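Local coordinates for MIP07328p (Drosophila melanogaster, PDB 6FKK), which acts as a semaphorin guidance cue, probably repelling growing axons by binding a semaphorin receptor, and is represented here by its sema domain and the following plexin (PSI) repeat, at residues V301-N305 against V368-H372; E61-T65 against H83-R87; S274-G280 against V391-V395. All coordinates share one frame; numbering follows the deposited sequence.

Contact 1 of 3, residues V301-N305 against V368-H372; sequences VCAFN and VPAVH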
ATOM      1  N   VAL A 301       8.869   8.875   0.328  1.00 32.28           N
ATOM      2  CA  VAL A 301       7.839   8.343   1.211  1.00 31.41           C
ATOM      3  C   VAL A 301       7.023   9.518   1.729  1.00 50.29           C
ATOM      4  O   VAL A 301       7.570  10.431   2.359  1.00 61.41           O
ATOM      5  CB  VAL A 301       8.433   7.542   2.378  1.00 42.30           C
ATOM      6  CG1 VAL A 301       7.340   7.171   3.365  1.00 31.08           C
ATOM      7  CG2 VAL A 301       9.133   6.298   1.864  1.00 49.63           C
ATOM      8  N   CYS A 302       5.721   9.498   1.462  1.00 49.49           N
ATOM      9  CA  CYS A 302       4.802  10.497   1.983  1.00 37.53           C
ATOM     10  C   CYS A 302       3.739   9.822   2.835  1.00 38.02           C
ATOM     11  O   CYS A 302       3.359   8.671   2.595  1.00 52.88           O
ATOM     12  CB  CYS A 302       4.125  11.297   0.861  1.00 37.60           C
ATOM     13  SG  CYS A 302       5.100  12.662   0.174  1.00 66.41           S
ATOM     14  N   ALA A 303       3.263  10.553   3.836  1.00 33.90           N
ATOM     15  CA  ALA A 303       2.172  10.111   4.691  1.00 29.92           C
ATOM     16  C   ALA A 303       0.993  11.051   4.506  1.00 38.49           C
ATOM     17  O   ALA A 303       1.171  12.265   4.364  1.00 54.95           O
ATOM     18  CB  ALA A 303       2.593  10.073   6.162  1.00 34.72           C
ATOM     19  N   PHE A 304      -0.210  10.489   4.501  1.00 36.18           N
ATOM     20  CA  PHE A 304      -1.422  11.263   4.294  1.00 33.62           C
ATOM     21  C   PHE A 304      -2.395  11.010   5.434  1.00 38.26           C
ATOM     22  O   PHE A 304      -2.563   9.871   5.877  1.00 40.19           O
ATOM     23  CB  PHE A 304      -2.076  10.914   2.958  1.00 29.37           C
ATOM     24  CG  PHE A 304      -1.247  11.291   1.766  1.00 36.55           C
ATOM     25  CD1 PHE A 304      -0.320  10.406   1.240  1.00 31.19           C
ATOM     26  CD2 PHE A 304      -1.396  12.531   1.171  1.00 32.91           C
ATOM     27  CE1 PHE A 304       0.443  10.753   0.141  1.00 36.12           C
ATOM     28  CE2 PHE A 304      -0.640  12.883   0.073  1.00 54.48           C
ATOM     29  CZ  PHE A 304       0.282  11.994  -0.442  1.00 52.10           C
ATOM     30  N   ASN A 305      -3.029  12.082   5.909  1.00 41.24           N
ATOM     31  CA  ASN A 305      -4.030  11.973   6.960  1.00 35.28           C
ATOM     32  C   ASN A 305      -5.366  11.570   6.346  1.00 31.26           C
ATOM     33  O   ASN A 305      -5.824  12.187   5.379  1.00 64.88           O
ATOM     34  CB  ASN A 305      -4.158  13.299   7.712  1.00 46.21           C
ATOM     35  CG  ASN A 305      -4.918  13.167   9.024  1.00 51.95           C
ATOM     36  OD1 ASN A 305      -5.822  12.342   9.156  1.00 62.97           O
ATOM     37  ND2 ASN A 305      -4.554  13.991  10.001  1.00 59.25           N
ATOM     38  N   VAL A 368      -4.737  16.318  -2.307  1.00 33.50           N
ATOM     39  CA  VAL A 368      -4.571  15.928  -0.909  1.00 38.67           C
ATOM     40  C   VAL A 368      -3.161  16.287  -0.460  1.00 39.73           C
ATOM     41  O   VAL A 368      -2.182  15.824  -1.064  1.00 52.50           O
ATOM     42  CB  VAL A 368      -4.845  14.431  -0.706  1.00 31.45           C
ATOM     43  CG1 VAL A 368      -4.653  14.055   0.755  1.00 31.08           C
ATOM     44  CG2 VAL A 368      -6.245  14.083  -1.174  1.00 31.53           C
ATOM     45  N   PRO A 369      -3.004  17.100   0.578  1.00 33.57           N
ATOM     46  CA  PRO A 369      -1.662  17.451   1.045  1.00 46.04           C
ATOM     47  C   PRO A 369      -1.076  16.375   1.943  1.00 47.88           C
ATOM     48  O   PRO A 369      -1.779  15.707   2.704  1.00 51.62           O
ATOM     49  CB  PRO A 369      -1.896  18.749   1.825  1.00 35.40           C
ATOM     50  CG  PRO A 369      -3.278  18.585   2.369  1.00 35.23           C
ATOM     51  CD  PRO A 369      -4.055  17.806   1.331  1.00 45.13           C
ATOM     52  N   ALA A 370       0.238  16.213   1.838  1.00 43.06           N
ATOM     53  CA  ALA A 370       0.938  15.245   2.666  1.00 40.69           C
ATOM     54  C   ALA A 370       1.132  15.791   4.073  1.00 49.45           C
ATOM     55  O   ALA A 370       1.158  17.004   4.298  1.00 47.89           O
ATOM     56  CB  ALA A 370       2.292  14.887   2.052  1.00 44.24           C
ATOM     57  N   VAL A 371       1.257  14.871   5.032  1.00 42.16           N
ATOM     58  CA  VAL A 371       1.573  15.265   6.398  1.00 33.29           C
ATOM     59  C   VAL A 371       2.934  15.944   6.416  1.00 45.79           C
ATOM     60  O   VAL A 371       3.889  15.474   5.784  1.00 46.47           O
ATOM     61  CB  VAL A 371       1.529  14.045   7.329  1.00 46.37           C
ATOM     62  CG1 VAL A 371       2.146  14.379   8.677  1.00 43.60           C
ATOM     63  CG2 VAL A 371       0.096  13.575   7.503  1.00 55.22           C
ATOM     64  N   HIS A 372       3.017  17.070   7.126  1.00 44.30           N
ATOM     65  CA  HIS A 372       4.172  17.960   7.206  1.00 39.99           C
ATOM     66  C   HIS A 372       4.428  18.712   5.907  1.00 38.48           C
ATOM     67  O   HIS A 372       5.369  19.514   5.851  1.00 55.30           O
ATOM     68  CB  HIS A 372       5.459  17.228   7.616  1.00 46.95           C
ATOM     69  CG  HIS A 372       5.378  16.568   8.956  1.00 69.40           C
ATOM     70  ND1 HIS A 372       6.107  15.444   9.278  1.00 70.41           N
ATOM     71  CD2 HIS A 372       4.658  16.878  10.061  1.00 75.37           C
ATOM     72  CE1 HIS A 372       5.838  15.086  10.520  1.00 68.46           C
ATOM     73  NE2 HIS A 372       4.961  15.941  11.018  1.00 75.78           N
TER
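Val371 sends its backbone N to the carbonyl O of Ala303, 2.7 Å away and nearly straight at 171°; this is the one hydrogen bond between the two segments. Around it the side chains are small: Ala303 CB faces Val371 CB, and Val371 CG2 lies 3.8 Å from the backbone N of Asn305. The dense part of the contact is at Phe304. Its CG stands anti to its own carbonyl carbon (chi1 -65°), which brings the ring against 368-370. Val368 O comes to the ring edge in its plane, 3.5 Å from Phe304 CE2, and Val368 CG1 packs 3.6 Å from Phe304 CD2. Ile309 of helix 306-312 touches both side chains. Cys302 SG, which touches Ala370 CB at 4.0 Å, is tied by a disulfide to Cys257.

The other side is looser. Pro369 leaves the backbone away from 301-305 and is exposed, its side chain about 6 Å from a glycan sugar. With the segments running 101° apart, 368-372 crosses the strand instead of pairing along it. It is the returning end of the long excursion between strands 298-305 and 377-380, consistent with the insertion, or extrusion, in the fifth blade of the sema-domain beta-propeller.

Contact 2 of 3, residues E61-T65 against H83-R87; sequences EWHST and HNYLR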
ATOM      1  N   GLU A  61      -3.784 -26.494  -3.252  1.00 98.99           N
ATOM      2  CA  GLU A  61      -3.349 -26.483  -4.641  1.00100.81           C
ATOM      3  C   GLU A  61      -4.550 -26.382  -5.573  1.00 98.45           C
ATOM      4  O   GLU A  61      -5.604 -26.973  -5.317  1.00 95.29           O
ATOM      5  CB  GLU A  61      -2.527 -27.734  -4.970  1.00 89.63           C
ATOM      6  CG  GLU A  61      -1.150 -27.751  -4.320  1.00 99.08           C
ATOM      7  CD  GLU A  61      -0.327 -28.964  -4.709  1.00122.21           C
ATOM      8  OE1 GLU A  61      -0.920 -30.032  -4.966  1.00134.08           O
ATOM      9  OE2 GLU A  61       0.917 -28.848  -4.763  1.00126.13           O
ATOM     10  N   TRP A  62      -4.376 -25.631  -6.659  1.00 90.24           N
ATOM     11  CA  TRP A  62      -5.460 -25.353  -7.596  1.00 91.72           C
ATOM     12  C   TRP A  62      -4.831 -25.122  -8.963  1.00 99.96           C
ATOM     13  O   TRP A  62      -4.147 -24.115  -9.168  1.00105.34           O
ATOM     14  CB  TRP A  62      -6.268 -24.140  -7.139  1.00 89.67           C
ATOM     15  CG  TRP A  62      -7.489 -23.843  -7.954  1.00 87.39           C
ATOM     16  CD1 TRP A  62      -7.915 -24.501  -9.071  1.00 89.69           C
ATOM     17  CD2 TRP A  62      -8.442 -22.803  -7.713  1.00 94.32           C
ATOM     18  NE1 TRP A  62      -9.076 -23.932  -9.539  1.00 95.22           N
ATOM     19  CE2 TRP A  62      -9.420 -22.888  -8.722  1.00 92.85           C
ATOM     20  CE3 TRP A  62      -8.564 -21.805  -6.739  1.00104.10           C
ATOM     21  CZ2 TRP A  62     -10.503 -22.015  -8.788  1.00 91.86           C
ATOM     22  CZ3 TRP A  62      -9.641 -20.941  -6.806  1.00101.38           C
ATOM     23  CH2 TRP A  62     -10.595 -21.051  -7.823  1.00 92.46           C
ATOM     24  N   HIS A  63      -5.062 -26.045  -9.892  1.00 93.37           N
ATOM     25  CA  HIS A  63      -4.408 -26.026 -11.191  1.00 95.89           C
ATOM     26  C   HIS A  63      -5.416 -25.769 -12.301  1.00 91.43           C
ATOM     27  O   HIS A  63      -6.605 -26.074 -12.171  1.00 98.23           O
ATOM     28  CB  HIS A  63      -3.677 -27.345 -11.458  1.00113.14           C
ATOM     29  CG  HIS A  63      -2.512 -27.578 -10.550  1.00116.27           C
ATOM     30  ND1 HIS A  63      -1.220 -27.249 -10.899  1.00115.78           N
ATOM     31  CD2 HIS A  63      -2.444 -28.100  -9.302  1.00116.89           C
ATOM     32  CE1 HIS A  63      -0.405 -27.562  -9.907  1.00118.73           C
ATOM     33  NE2 HIS A  63      -1.123 -28.079  -8.926  1.00119.20           N
ATOM     34  N   SER A  64      -4.921 -25.204 -13.400  1.00 90.31           N
ATOM     35  CA  SER A  64      -5.746 -24.972 -14.575  1.00 86.20           C
ATOM     36  C   SER A  64      -5.895 -26.265 -15.362  1.00105.21           C
ATOM     37  O   SER A  64      -4.919 -26.990 -15.575  1.00103.68           O
ATOM     38  CB  SER A  64      -5.129 -23.889 -15.461  1.00 83.44           C
ATOM     39  OG  SER A  64      -5.095 -22.639 -14.797  1.00 94.87           O
ATOM     40  N   THR A  65      -7.121 -26.552 -15.791  1.00115.50           N
ATOM     41  CA  THR A  65      -7.351 -27.702 -16.652  1.00116.36           C
ATOM     42  C   THR A  65      -6.549 -27.556 -17.938  1.00112.34           C
ATOM     43  O   THR A  65      -6.271 -26.446 -18.401  1.00112.75           O
ATOM     44  CB  THR A  65      -8.838 -27.839 -16.979  1.00114.25           C
ATOM     45  OG1 THR A  65      -9.212 -26.832 -17.928  1.00117.78           O
ATOM     46  CG2 THR A  65      -9.675 -27.670 -15.722  1.00102.03           C
ATOM     47  N   HIS A  83      -1.061 -20.255 -16.164  1.00 82.47           N
ATOM     48  CA  HIS A  83      -1.163 -20.948 -14.890  1.00 82.97           C
ATOM     49  C   HIS A  83      -2.288 -20.303 -14.091  1.00 82.17           C
ATOM     50  O   HIS A  83      -2.970 -19.390 -14.564  1.00 87.29           O
ATOM     51  CB  HIS A  83       0.163 -20.910 -14.120  1.00 86.44           C
ATOM     52  CG  HIS A  83       1.138 -21.965 -14.541  1.00 99.52           C
ATOM     53  ND1 HIS A  83       1.183 -23.211 -13.956  1.00102.41           N
ATOM     54  CD2 HIS A  83       2.106 -21.959 -15.488  1.00101.70           C
ATOM     55  CE1 HIS A  83       2.135 -23.929 -14.524  1.00107.57           C
ATOM     56  NE2 HIS A  83       2.711 -23.191 -15.456  1.00105.20           N
ATOM     57  N   ASN A  84      -2.483 -20.780 -12.867  1.00 71.58           N
ATOM     58  CA  ASN A  84      -3.537 -20.277 -11.988  1.00 69.73           C
ATOM     59  C   ASN A  84      -2.872 -19.595 -10.794  1.00 82.81           C
ATOM     60  O   ASN A  84      -2.598 -20.223  -9.771  1.00 82.40           O
ATOM     61  CB  ASN A  84      -4.468 -21.400 -11.544  1.00 73.01           C
ATOM     62  CG  ASN A  84      -5.647 -20.890 -10.740  1.00 71.19           C
ATOM     63  OD1 ASN A  84      -6.055 -19.736 -10.878  1.00 68.28           O
ATOM     64  ND2 ASN A  84      -6.200 -21.747  -9.891  1.00 73.36           N
ATOM     65  N   TYR A  85      -2.618 -18.297 -10.933  1.00 70.22           N
ATOM     66  CA  TYR A  85      -2.046 -17.498  -9.857  1.00 69.11           C
ATOM     67  C   TYR A  85      -3.179 -17.015  -8.961  1.00 69.07           C
ATOM     68  O   TYR A  85      -4.021 -16.219  -9.388  1.00 82.48           O
ATOM     69  CB  TYR A  85      -1.250 -16.323 -10.420  1.00 66.97           C
ATOM     70  CG  TYR A  85      -0.062 -16.732 -11.261  1.00 70.21           C
ATOM     71  CD1 TYR A  85      -0.199 -16.975 -12.622  1.00 67.01           C
ATOM     72  CD2 TYR A  85       1.198 -16.873 -10.695  1.00 71.36           C
ATOM     73  CE1 TYR A  85       0.884 -17.352 -13.394  1.00 76.28           C
ATOM     74  CE2 TYR A  85       2.288 -17.247 -11.459  1.00 78.64           C
ATOM     75  CZ  TYR A  85       2.125 -17.487 -12.807  1.00 81.45           C
ATOM     76  OH  TYR A  85       3.210 -17.861 -13.567  1.00 82.20           O
ATOM     77  N   LEU A  86      -3.205 -17.498  -7.722  1.00 60.08           N
ATOM     78  CA  LEU A  86      -4.240 -17.083  -6.784  1.00 67.67           C
ATOM     79  C   LEU A  86      -3.953 -15.669  -6.293  1.00 71.36           C
ATOM     80  O   LEU A  86      -2.828 -15.357  -5.889  1.00 76.37           O
ATOM     81  CB  LEU A  86      -4.321 -18.055  -5.606  1.00 61.07           C
ATOM     82  CG  LEU A  86      -5.061 -19.371  -5.870  1.00 64.91           C
ATOM     83  CD1 LEU A  86      -4.194 -20.366  -6.629  1.00 67.40           C
ATOM     84  CD2 LEU A  86      -5.560 -19.975  -4.567  1.00 79.44           C
ATOM     85  N   ARG A  87      -4.974 -14.813  -6.333  1.00 53.82           N
ATOM     86  CA  ARG A  87      -4.780 -13.394  -6.067  1.00 56.97           C
ATOM     87  C   ARG A  87      -5.838 -12.764  -5.172  1.00 51.64           C
ATOM     88  O   ARG A  87      -5.697 -11.585  -4.833  1.00 73.41           O
ATOM     89  CB  ARG A  87      -4.726 -12.614  -7.392  1.00 54.42           C
ATOM     90  CG  ARG A  87      -3.440 -12.799  -8.178  1.00 54.56           C
ATOM     91  CD  ARG A  87      -2.276 -12.121  -7.477  1.00 58.33           C
ATOM     92  NE  ARG A  87      -1.031 -12.235  -8.229  1.00 55.34           N
ATOM     93  CZ  ARG A  87      -0.111 -13.169  -8.013  1.00 61.31           C
ATOM     94  NH1 ARG A  87      -0.293 -14.076  -7.063  1.00 63.57           N
ATOM     95  NH2 ARG A  87       0.994 -13.192  -8.745  1.00 68.00           N
TER
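Ser64 OG, 3.5 Å from Asn84 CB, is gripped by two groups beyond the contact, hydrogen bonding to Asn103 OD1 and to Ser104 OG. The bond that joins the two segments runs from Asn84 ND2 to Trp62 O, 3.2 Å long with an N-H...O angle of 150°. The amide nitrogen approaches from well above the carbonyl plane and at the same time sits over the indole of the same residue: Asn84 ND2 lies 3.1 Å above one ring face, off-centre, with Trp62 CG as its nearest atom. Amide and ring planes are almost perpendicular, 83° apart. Trp62 holds its CG anti to the backbone N (chi1 -174°), and this carries the indole across to Asn84 and on to Leu86, whose CD2 is 4.1 Å from Trp62 CE3. Leu99 of strand 97-101 touches both Trp62 and Leu86, and Arg110 makes a cation-pi contact with the indole.

With an alanine in place of Trp62, Asn84 ND2 would probably lose the ring face beneath it and Arg110 its aromatic mate, and a gap would open beside Leu86 and Leu99.

His83 has a carboxylate at each nitrogen, Glu79 at NE2 and Asp44 at ND1, which is consistent with a protonated, positively charged ring. The connection between successive propeller blades thus combines a buried amide and an aromatic face with a flank of likely paired charges.

Contact 3 of 3, residues S274-G280 against V391-V395; sequences SPIVESG and VHPQV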
ATOM      1  N   SER A 274       0.600   1.477   2.765  1.00 40.26           N
ATOM      2  CA  SER A 274       0.474   0.691   3.976  1.00 48.52           C
ATOM      3  C   SER A 274      -0.969   0.700   4.452  1.00 49.71           C
ATOM      4  O   SER A 274      -1.774   1.524   4.008  1.00 71.63           O
ATOM      5  CB  SER A 274       1.384   1.259   5.069  1.00 47.84           C
ATOM      6  OG  SER A 274       0.917   2.526   5.502  1.00 41.03           O
ATOM      7  N   PRO A 275      -1.345  -0.213   5.348  1.00 47.23           N
ATOM      8  CA  PRO A 275      -2.669  -0.117   5.975  1.00 45.38           C
ATOM      9  C   PRO A 275      -2.792   1.175   6.767  1.00 52.74           C
ATOM     10  O   PRO A 275      -1.812   1.879   7.020  1.00 56.66           O
ATOM     11  CB  PRO A 275      -2.727  -1.345   6.890  1.00 38.19           C
ATOM     12  CG  PRO A 275      -1.729  -2.291   6.322  1.00 34.66           C
ATOM     13  CD  PRO A 275      -0.636  -1.441   5.748  1.00 65.19           C
ATOM     14  N   ILE A 276      -4.027   1.493   7.162  1.00 51.11           N
ATOM     15  CA  ILE A 276      -4.239   2.686   7.970  1.00 43.62           C
ATOM     16  C   ILE A 276      -3.519   2.525   9.299  1.00 46.82           C
ATOM     17  O   ILE A 276      -3.729   1.548  10.029  1.00 45.22           O
ATOM     18  CB  ILE A 276      -5.737   2.952   8.173  1.00 42.28           C
ATOM     19  CG1 ILE A 276      -6.386   3.367   6.855  1.00 34.69           C
ATOM     20  CG2 ILE A 276      -5.942   4.039   9.218  1.00 33.30           C
ATOM     21  CD1 ILE A 276      -7.818   3.828   7.006  1.00 53.02           C
ATOM     22  N   VAL A 277      -2.651   3.481   9.611  1.00 57.19           N
ATOM     23  CA  VAL A 277      -1.856   3.475  10.832  1.00 45.71           C
ATOM     24  C   VAL A 277      -2.487   4.431  11.832  1.00 51.42           C
ATOM     25  O   VAL A 277      -2.905   5.539  11.471  1.00 66.65           O
ATOM     26  CB  VAL A 277      -0.394   3.861  10.534  1.00 39.71           C
ATOM     27  CG1 VAL A 277       0.371   4.112  11.818  1.00 34.18           C
ATOM     28  CG2 VAL A 277       0.281   2.772   9.718  1.00 57.08           C
ATOM     29  N   GLU A 278      -2.567   4.004  13.089  1.00 54.42           N
ATOM     30  CA  GLU A 278      -3.127   4.822  14.161  1.00 55.85           C
ATOM     31  C   GLU A 278      -1.971   5.415  14.961  1.00 62.77           C
ATOM     32  O   GLU A 278      -1.382   4.744  15.812  1.00 83.64           O
ATOM     33  CB  GLU A 278      -4.059   3.997  15.042  1.00 54.32           C
ATOM     34  CG  GLU A 278      -5.285   3.461  14.318  1.00 61.73           C
ATOM     35  CD  GLU A 278      -6.236   4.558  13.868  1.00 92.01           C
ATOM     36  OE1 GLU A 278      -6.192   5.669  14.440  1.00109.00           O
ATOM     37  OE2 GLU A 278      -7.033   4.306  12.939  1.00 88.13           O
ATOM     38  N   SER A 279      -1.644   6.672  14.679  1.00 65.30           N
ATOM     39  CA  SER A 279      -0.584   7.397  15.378  1.00 65.32           C
ATOM     40  C   SER A 279      -1.264   8.460  16.236  1.00 68.65           C
ATOM     41  O   SER A 279      -1.556   9.563  15.769  1.00 82.67           O
ATOM     42  CB  SER A 279       0.420   8.013  14.397  1.00 50.84           C
ATOM     43  OG  SER A 279       0.998   7.032  13.552  1.00 60.90           O
ATOM     44  N   GLY A 280      -1.518   8.117  17.495  1.00 56.59           N
ATOM     45  CA  GLY A 280      -2.228   9.034  18.367  1.00 55.94           C
ATOM     46  C   GLY A 280      -3.660   9.222  17.907  1.00 72.44           C
ATOM     47  O   GLY A 280      -4.363   8.265  17.562  1.00 87.58           O
ATOM     48  N   VAL A 391       5.003  -0.169   8.490  1.00 34.62           N
ATOM     49  CA  VAL A 391       5.131   0.727   9.634  1.00 34.81           C
ATOM     50  C   VAL A 391       4.958  -0.060  10.925  1.00 37.80           C
ATOM     51  O   VAL A 391       4.038  -0.877  11.045  1.00 55.02           O
ATOM     52  CB  VAL A 391       4.101   1.874   9.577  1.00 45.75           C
ATOM     53  CG1 VAL A 391       4.238   2.773  10.796  1.00 34.30           C
ATOM     54  CG2 VAL A 391       4.264   2.679   8.303  1.00 42.44           C
ATOM     55  N   HIS A 392       5.849   0.191  11.893  1.00 54.28           N
ATOM     56  CA  HIS A 392       5.653  -0.216  13.279  1.00 53.38           C
ATOM     57  C   HIS A 392       5.227   1.023  14.054  1.00 58.54           C
ATOM     58  O   HIS A 392       6.081   1.853  14.405  1.00 61.62           O
ATOM     59  CB  HIS A 392       6.933  -0.814  13.872  1.00 53.00           C
ATOM     60  CG  HIS A 392       6.773  -1.333  15.270  1.00 58.70           C
ATOM     61  ND1 HIS A 392       7.818  -1.880  15.984  1.00 47.56           N
ATOM     62  CD2 HIS A 392       5.691  -1.391  16.085  1.00 54.45           C
ATOM     63  CE1 HIS A 392       7.388  -2.251  17.177  1.00 52.39           C
ATOM     64  NE2 HIS A 392       6.102  -1.965  17.264  1.00 61.54           N
ATOM     65  N   PRO A 393       3.943   1.203  14.340  1.00 47.58           N
ATOM     66  CA  PRO A 393       3.476   2.488  14.860  1.00 55.05           C
ATOM     67  C   PRO A 393       3.668   2.640  16.359  1.00 58.67           C
ATOM     68  O   PRO A 393       3.582   1.680  17.131  1.00 58.28           O
ATOM     69  CB  PRO A 393       1.985   2.481  14.505  1.00 56.91           C
ATOM     70  CG  PRO A 393       1.617   1.041  14.533  1.00 57.70           C
ATOM     71  CD  PRO A 393       2.830   0.285  14.043  1.00 42.43           C
ATOM     72  N   GLN A 394       3.940   3.885  16.756  1.00 58.16           N
ATOM     73  CA  GLN A 394       3.913   4.312  18.155  1.00 50.19           C
ATOM     74  C   GLN A 394       4.879   3.502  19.020  1.00 58.87           C
ATOM     75  O   GLN A 394       4.511   2.960  20.064  1.00 74.12           O
ATOM     76  CB  GLN A 394       2.490   4.255  18.712  1.00 62.44           C
ATOM     77  CG  GLN A 394       1.523   5.213  18.024  1.00 47.80           C
ATOM     78  CD  GLN A 394       1.958   6.667  18.134  1.00 53.32           C
ATOM     79  OE1 GLN A 394       1.755   7.313  19.164  1.00 58.80           O
ATOM     80  NE2 GLN A 394       2.559   7.187  17.069  1.00 51.56           N
ATOM     81  N   VAL A 395       6.130   3.431  18.578  1.00 51.41           N
ATOM     82  CA  VAL A 395       7.186   2.836  19.389  1.00 44.88           C
ATOM     83  C   VAL A 395       7.599   3.849  20.449  1.00 62.36           C
ATOM     84  O   VAL A 395       7.991   4.975  20.127  1.00 77.09           O
ATOM     85  CB  VAL A 395       8.379   2.419  18.521  1.00 44.33           C
ATOM     86  CG1 VAL A 395       9.496   1.864  19.389  1.00 46.39           C
ATOM     87  CG2 VAL A 395       7.942   1.393  17.489  1.00 45.88           C
TER
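Pro393, which packs against Val277, also brings its CD in plane to the edge of the His392 ring, while Val395 CG2 sits 3.5 Å above one face of that imidazole, over its centre. His392 leaves the backbone away from 274-280, and its ND1 is hydrogen bonded to His476 NE2. The flat group that does reach across is the carboxamide of Gln394. Its NE2 comes 3.5 Å from Ser279 CB, and its OE1 lies 3.8 Å from the backbone N of Gly280, too far to count as a bond. A bend at chi2 (-59°) folds this chain back over the Ser279-Gly280 backbone, with Gln394 CG 3.7 Å from Glu278 O.

Strands 277-279 and 391-395 run nearly parallel, 19° apart, but their axes stay 6.4 Å from each other, and side chains, not backbone bonds, join them. They are parts of strands 265-279 and 386-396, which probably open two successive blades, so the side chains join neighbouring blades of the beta-propeller.

Val277 carries the apolar centre by splitting its two methyls. CG1 stands anti to the backbone N (chi1 169°) and meets Pro393 CB at 3.5 Å; CG2, anti to the carbonyl carbon, touches Val391 CB at 3.9 Å. Tyr286, from strand 282-290, touches both valines. Asp404, on strand 402-410 of the second blade, reaches to the first: its OD2 is hydrogen bonded to Ser279 OG, its OD1 to the backbone N of Gln394.

In the fold
All three contacts lie in the sema domain, but in different parts of the propeller. Contacts 1 and 3 are neighbours: their centres are 14 Å apart, their nearest atoms about 7 Å, and contact 1 is nested along the chain within the loop that contact 3 closes. Strands 265-279 and 298-305 probably belong to one blade, which carries the insertion and meets the next blade. Contact 2 stands across the chain's centre, 38 Å from contact 1 and 35 Å from contact 3 between centres, and closes earlier in sequence. The side chains of Pro369 and His63 lie about 6 Å and about 8 Å from bound sugars, which mark glycosylated surface, not a binding pocket.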